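Local coordinates for glucanase (Clostridium thermocellum, PDB 5GXX), which probably hydrolyses internal beta-1,4-glucosidic bonds of cellulose as a family 9 endoglucanase of the cellulosome, at residues H194-T206 with Y217-N229. The protein carries 1 engineered substitution. Numbering follows the deposited sequence.
Sequences HSGFWDELLWAST and YLDKAESYTPKLN. Engineered in segment 217-229: Thr225 (natural residue Ile). With CA (calcium ion), chain C.
The carbonyl O of Leu201 takes two bonds, from the backbone N and from OG of Ser205 (2.8 Å for OG), arriving from opposite faces of its plane, and that same OG meets the edge of the Tyr224 ring. The setting is an antiparallel helical hairpin of the (alpha/alpha)6 barrel of glycoside hydrolase family 9; the axes of helices 198-206 and 217-224 approach to 8.3 Å at 156°. Ser205 is small enough to act as a knob among Tyr217, Lys220, Ala221 and Tyr224. Its OG, placed between the backbone N and carbonyl carbon (chi1 58°), turns back to its own helix and lies only 3.3 Å from Ala221 CA, a closeness that the small alanine allows. Tyr224 is the reciprocal knob: Leu201 CB sits over one ring face, while its OH reaches on to Asp176 of helix 162-178. The side chains of Trp198 and Tyr224 cross at about a right angle, with Tyr224 CD1 at the indole edge, 3.7 Å from Trp198 CE3. The indole is sandwiched between Phe197 and the aliphatic part of Lys227, whose bent chain lays CB and CE along the ring. The branched, apolar ends of Leu202 and Leu228 meet crosswise in a buried place. The loop leading into helix 198-206 and its first turn bind calcium through Ser195 OG, Gly196 O and both carboxylate oxygens of each of Asp199 and Glu200, with the carbonyl O of Asp246 and a water. Leu228 CD2 rests 3.8 Å from Asp199 CA.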
loop_
_atom_site.group_PDB
_atom_site.type_symbol
_atom_site.label_atom_id
_atom_site.label_comp_id
_atom_site.label_asym_id
_atom_site.label_seq_id
_atom_site.Cartn_x
_atom_site.Cartn_y
_atom_site.Cartn_z
ATOM N N HIS A 194 -19.626 -37.873 13.820
ATOM C CA HIS A 194 -18.863 -39.024 13.328
ATOM C C HIS A 194 -19.577 -40.345 13.578
ATOM O O HIS A 194 -19.635 -41.213 12.711
ATOM C CB HIS A 194 -17.485 -39.075 14.000
ATOM C CG HIS A 194 -16.677 -37.837 13.779
ATOM N ND1 HIS A 194 -16.156 -37.501 12.547
ATOM C CD2 HIS A 194 -16.352 -36.822 14.614
ATOM C CE1 HIS A 194 -15.521 -36.346 12.642
ATOM N NE2 HIS A 194 -15.638 -35.905 13.881
ATOM N N SER A 195 -20.095 -40.499 14.787
ATOM C CA SER A 195 -20.664 -41.762 15.231
ATOM C C SER A 195 -22.123 -41.901 14.796
ATOM O O SER A 195 -22.713 -42.957 14.953
ATOM C CB SER A 195 -20.576 -41.884 16.755
ATOM O OG SER A 195 -21.140 -40.741 17.375
ATOM N N GLY A 196 -22.719 -40.832 14.277
ATOM C CA GLY A 196 -24.153 -40.822 14.033
ATOM C C GLY A 196 -24.907 -40.315 15.247
ATOM O O GLY A 196 -24.317 -39.773 16.193
ATOM N N PHE A 197 -26.218 -40.523 15.225
ATOM C CA PHE A 197 -27.102 -39.906 16.207
ATOM C C PHE A 197 -27.770 -40.897 17.171
ATOM O O PHE A 197 -28.426 -40.473 18.122
ATOM C CB PHE A 197 -28.148 -39.038 15.487
ATOM C CG PHE A 197 -29.091 -39.843 14.629
ATOM C CD1 PHE A 197 -30.029 -40.666 15.236
ATOM C CD2 PHE A 197 -28.988 -39.848 13.242
ATOM C CE1 PHE A 197 -30.894 -41.448 14.491
ATOM C CE2 PHE A 197 -29.847 -40.652 12.476
ATOM C CZ PHE A 197 -30.788 -41.459 13.105
ATOM N N TRP A 198 -27.603 -42.201 16.953
ATOM C CA TRP A 198 -28.213 -43.173 17.859
ATOM C C TRP A 198 -27.682 -43.074 19.293
ATOM O O TRP A 198 -28.439 -43.250 20.255
ATOM C CB TRP A 198 -28.105 -44.606 17.320
ATOM C CG TRP A 198 -28.814 -44.812 16.006
ATOM C CD1 TRP A 198 -28.234 -45.056 14.795
ATOM C CD2 TRP A 198 -30.229 -44.782 15.773
ATOM N NE1 TRP A 198 -29.200 -45.189 13.820
ATOM C CE2 TRP A 198 -30.432 -45.019 14.395
ATOM C CE3 TRP A 198 -31.346 -44.572 16.596
ATOM C CZ2 TRP A 198 -31.710 -45.064 13.822
ATOM C CZ3 TRP A 198 -32.622 -44.625 16.021
ATOM C CH2 TRP A 198 -32.784 -44.862 14.649
ATOM N N ASP A 199 -26.387 -42.814 19.449
ATOM C CA ASP A 199 -25.838 -42.642 20.790
ATOM C C ASP A 199 -26.415 -41.437 21.545
ATOM O O ASP A 199 -26.662 -41.540 22.744
ATOM C CB ASP A 199 -24.303 -42.543 20.738
ATOM C CG ASP A 199 -23.817 -41.496 19.741
ATOM O OD1 ASP A 199 -23.837 -41.776 18.522
ATOM O OD2 ASP A 199 -23.408 -40.394 20.170
ATOM N N GLU A 200 -26.651 -40.316 20.867
ATOM C CA GLU A 200 -27.293 -39.176 21.524
ATOM C C GLU A 200 -28.722 -39.509 21.953
ATOM O O GLU A 200 -29.179 -39.081 23.014
ATOM C CB GLU A 200 -27.327 -37.927 20.633
ATOM C CG GLU A 200 -25.995 -37.216 20.408
ATOM C CD GLU A 200 -25.095 -37.916 19.420
ATOM O OE1 GLU A 200 -25.563 -38.878 18.766
ATOM O OE2 GLU A 200 -23.917 -37.502 19.285
ATOM N N LEU A 201 -29.444 -40.248 21.117
ATOM C CA LEU A 201 -30.803 -40.622 21.525
ATOM C C LEU A 201 -30.790 -41.529 22.748
ATOM O O LEU A 201 -31.630 -41.373 23.631
ATOM C CB LEU A 201 -31.616 -41.255 20.384
ATOM C CG LEU A 201 -31.862 -40.368 19.167
ATOM C CD1 LEU A 201 -32.612 -41.221 18.120
ATOM C CD2 LEU A 201 -32.674 -39.128 19.547
ATOM N N LEU A 202 -29.859 -42.480 22.774
ATOM C CA LEU A 202 -29.626 -43.301 23.961
ATOM C C LEU A 202 -29.337 -42.481 25.215
ATOM O O LEU A 202 -29.947 -42.696 26.264
ATOM C CB LEU A 202 -28.436 -44.243 23.726
ATOM C CG LEU A 202 -28.011 -45.112 24.916
ATOM C CD1 LEU A 202 -29.142 -46.015 25.399
ATOM C CD2 LEU A 202 -26.793 -45.928 24.500
ATOM N N TRP A 203 -28.371 -41.577 25.106
ATOM C CA TRP A 203 -27.923 -40.720 26.202
ATOM C C TRP A 203 -29.070 -39.853 26.698
ATOM O O TRP A 203 -29.337 -39.798 27.895
ATOM C CB TRP A 203 -26.756 -39.883 25.670
ATOM C CG TRP A 203 -26.081 -38.825 26.496
ATOM C CD1 TRP A 203 -25.997 -37.513 26.166
ATOM C CD2 TRP A 203 -25.294 -38.987 27.692
ATOM N NE1 TRP A 203 -25.235 -36.821 27.082
ATOM C CE2 TRP A 203 -24.783 -37.707 28.026
ATOM C CE3 TRP A 203 -24.959 -40.077 28.499
ATOM C CZ2 TRP A 203 -23.980 -37.487 29.148
ATOM C CZ3 TRP A 203 -24.172 -39.847 29.619
ATOM C CH2 TRP A 203 -23.685 -38.572 29.925
ATOM N N ALA A 204 -29.792 -39.225 25.776
ATOM C CA ALA A 204 -30.879 -38.350 26.181
ATOM C C ALA A 204 -32.044 -39.118 26.816
ATOM O O ALA A 204 -32.544 -38.710 27.871
ATOM C CB ALA A 204 -31.353 -37.535 24.987
ATOM N N SER A 205 -32.469 -40.221 26.196
ATOM C CA SER A 205 -33.560 -41.024 26.755
ATOM C C SER A 205 -33.195 -41.597 28.127
ATOM O O SER A 205 -34.049 -41.668 29.014
ATOM C CB SER A 205 -34.049 -42.119 25.785
ATOM O OG SER A 205 -33.013 -43.009 25.398
ATOM N N THR A 206 -31.929 -41.981 28.315
ATOM C CA THR A 206 -31.468 -42.517 29.594
ATOM C C THR A 206 -31.587 -41.454 30.680
ATOM O O THR A 206 -32.122 -41.724 31.753
ATOM C CB THR A 206 -30.014 -43.041 29.487
ATOM O OG1 THR A 206 -29.998 -44.130 28.560
ATOM C CG2 THR A 206 -29.472 -43.500 30.837
ATOM N N TYR A 217 -39.266 -43.976 28.379
ATOM C CA TYR A 217 -37.890 -43.547 28.140
ATOM C C TYR A 217 -36.916 -44.700 28.334
ATOM O O TYR A 217 -36.000 -44.812 27.535
ATOM C CB TYR A 217 -37.473 -42.344 28.992
ATOM C CG TYR A 217 -38.241 -41.069 28.720
ATOM C CD1 TYR A 217 -38.155 -40.412 27.495
ATOM C CD2 TYR A 217 -39.019 -40.498 29.720
ATOM C CE1 TYR A 217 -38.856 -39.229 27.253
ATOM C CE2 TYR A 217 -39.717 -39.320 29.497
ATOM C CZ TYR A 217 -39.637 -38.692 28.268
ATOM O OH TYR A 217 -40.341 -37.527 28.087
ATOM N N LEU A 218 -37.092 -45.564 29.335
ATOM C CA LEU A 218 -36.227 -46.752 29.435
ATOM C C LEU A 218 -36.400 -47.687 28.238
ATOM O O LEU A 218 -35.425 -48.217 27.695
ATOM C CB LEU A 218 -36.428 -47.532 30.741
ATOM C CG LEU A 218 -35.499 -48.728 31.015
ATOM C CD1 LEU A 218 -34.032 -48.463 30.724
ATOM C CD2 LEU A 218 -35.656 -49.224 32.438
ATOM N N ASP A 219 -37.642 -47.880 27.801
ATOM C CA ASP A 219 -37.891 -48.722 26.636
ATOM C C ASP A 219 -37.271 -48.182 25.361
ATOM O O ASP A 219 -36.690 -48.945 24.587
ATOM C CB ASP A 219 -39.390 -48.922 26.440
ATOM C CG ASP A 219 -39.945 -49.952 27.390
ATOM O OD1 ASP A 219 -39.142 -50.748 27.921
ATOM O OD2 ASP A 219 -41.171 -49.971 27.602
ATOM N N LYS A 220 -37.396 -46.874 25.162
ATOM C CA LYS A 220 -36.715 -46.176 24.074
ATOM C C LYS A 220 -35.201 -46.405 24.140
ATOM O O LYS A 220 -34.570 -46.810 23.161
ATOM C CB LYS A 220 -37.036 -44.676 24.133
ATOM C CG LYS A 220 -38.424 -44.303 23.630
ATOM C CD LYS A 220 -38.364 -44.022 22.136
ATOM C CE LYS A 220 -39.696 -43.582 21.551
ATOM N NZ LYS A 220 -39.482 -43.449 20.087
ATOM N N ALA A 221 -34.625 -46.134 25.305
ATOM C CA ALA A 221 -33.178 -46.288 25.495
ATOM C C ALA A 221 -32.719 -47.675 25.053
ATOM O O ALA A 221 -31.812 -47.808 24.220
ATOM C CB ALA A 221 -32.808 -46.033 26.955
ATOM N N GLU A 222 -33.384 -48.698 25.585
ATOM C CA GLU A 222 -33.015 -50.082 25.291
ATOM C C GLU A 222 -33.202 -50.448 23.820
ATOM O O GLU A 222 -32.437 -51.250 23.285
ATOM C CB GLU A 222 -33.694 -51.053 26.260
ATOM C CG GLU A 222 -33.306 -50.766 27.704
ATOM C CD GLU A 222 -33.531 -51.918 28.657
ATOM O OE1 GLU A 222 -34.688 -52.094 29.114
ATOM O OE2 GLU A 222 -32.547 -52.629 28.970
ATOM N N SER A 223 -34.144 -49.786 23.153
ATOM C CA SER A 223 -34.386 -49.967 21.724
ATOM C C SER A 223 -33.273 -49.418 20.828
ATOM O O SER A 223 -33.150 -49.804 19.663
ATOM C CB SER A 223 -35.730 -49.338 21.338
ATOM O OG SER A 223 -35.613 -47.968 20.988
ATOM N N TYR A 224 -32.465 -48.502 21.352
ATOM C CA TYR A 224 -31.411 -47.890 20.547
ATOM C C TYR A 224 -30.125 -48.704 20.527
ATOM O O TYR A 224 -29.314 -48.524 19.615
ATOM C CB TYR A 224 -31.080 -46.474 21.029
ATOM C CG TYR A 224 -32.231 -45.495 20.993
ATOM C CD1 TYR A 224 -32.937 -45.247 19.818
ATOM C CD2 TYR A 224 -32.588 -44.786 22.135
ATOM C CE1 TYR A 224 -33.992 -44.340 19.795
ATOM C CE2 TYR A 224 -33.637 -43.873 22.116
ATOM C CZ TYR A 224 -34.338 -43.661 20.947
ATOM O OH TYR A 224 -35.374 -42.740 20.943
ATOM N N THR A 225 -29.935 -49.586 21.505
ATOM C CA THR A 225 -28.646 -50.274 21.620
ATOM C C THR A 225 -28.237 -51.095 20.394
ATOM O O THR A 225 -27.075 -51.054 20.005
ATOM C CB THR A 225 -28.470 -51.078 22.933
ATOM O OG1 THR A 225 -29.495 -52.072 23.054
ATOM C CG2 THR A 225 -28.531 -50.152 24.135
ATOM N N PRO A 226 -29.181 -51.795 19.733
ATOM C CA PRO A 226 -28.818 -52.527 18.516
ATOM C C PRO A 226 -28.440 -51.655 17.320
ATOM O O PRO A 226 -27.860 -52.163 16.360
ATOM C CB PRO A 226 -30.089 -53.323 18.197
ATOM C CG PRO A 226 -30.755 -53.459 19.518
ATOM C CD PRO A 226 -30.561 -52.120 20.136
ATOM N N LYS A 227 -28.751 -50.363 17.385
ATOM C CA LYS A 227 -28.409 -49.385 16.349
ATOM C C LYS A 227 -27.036 -48.726 16.547
ATOM O O LYS A 227 -26.517 -48.023 15.667
ATOM C CB LYS A 227 -29.493 -48.303 16.284
ATOM C CG LYS A 227 -30.917 -48.858 16.133
ATOM C CD LYS A 227 -31.105 -49.611 14.815
ATOM C CE LYS A 227 -30.985 -48.704 13.594
ATOM N NZ LYS A 227 -31.263 -49.454 12.334
ATOM N N LEU A 228 -26.432 -48.962 17.706
ATOM C CA LEU A 228 -25.118 -48.385 17.969
ATOM C C LEU A 228 -24.087 -49.054 17.074
ATOM O O LEU A 228 -24.264 -50.204 16.661
ATOM C CB LEU A 228 -24.719 -48.574 19.433
ATOM C CG LEU A 228 -25.614 -47.893 20.469
ATOM C CD1 LEU A 228 -25.254 -48.388 21.858
ATOM C CD2 LEU A 228 -25.544 -46.381 20.386
ATOM N N ASN A 229 -23.015 -48.324 16.779
ATOM C CA ASN A 229 -21.918 -48.862 15.986
ATOM C C ASN A 229 -21.259 -50.065 16.668
ATOM O O ASN A 229 -21.259 -50.177 17.895
ATOM C CB ASN A 229 -20.899 -47.769 15.654
ATOM C CG ASN A 229 -21.536 -46.556 15.003
ATOM O OD1 ASN A 229 -21.297 -45.420 15.416
ATOM N ND2 ASN A 229 -22.398 -46.796 14.014
HETATM CA CA CA C . -23.097 -39.337 18.116
HETATM O O HOH W 1 -22.322 -37.842 16.599
#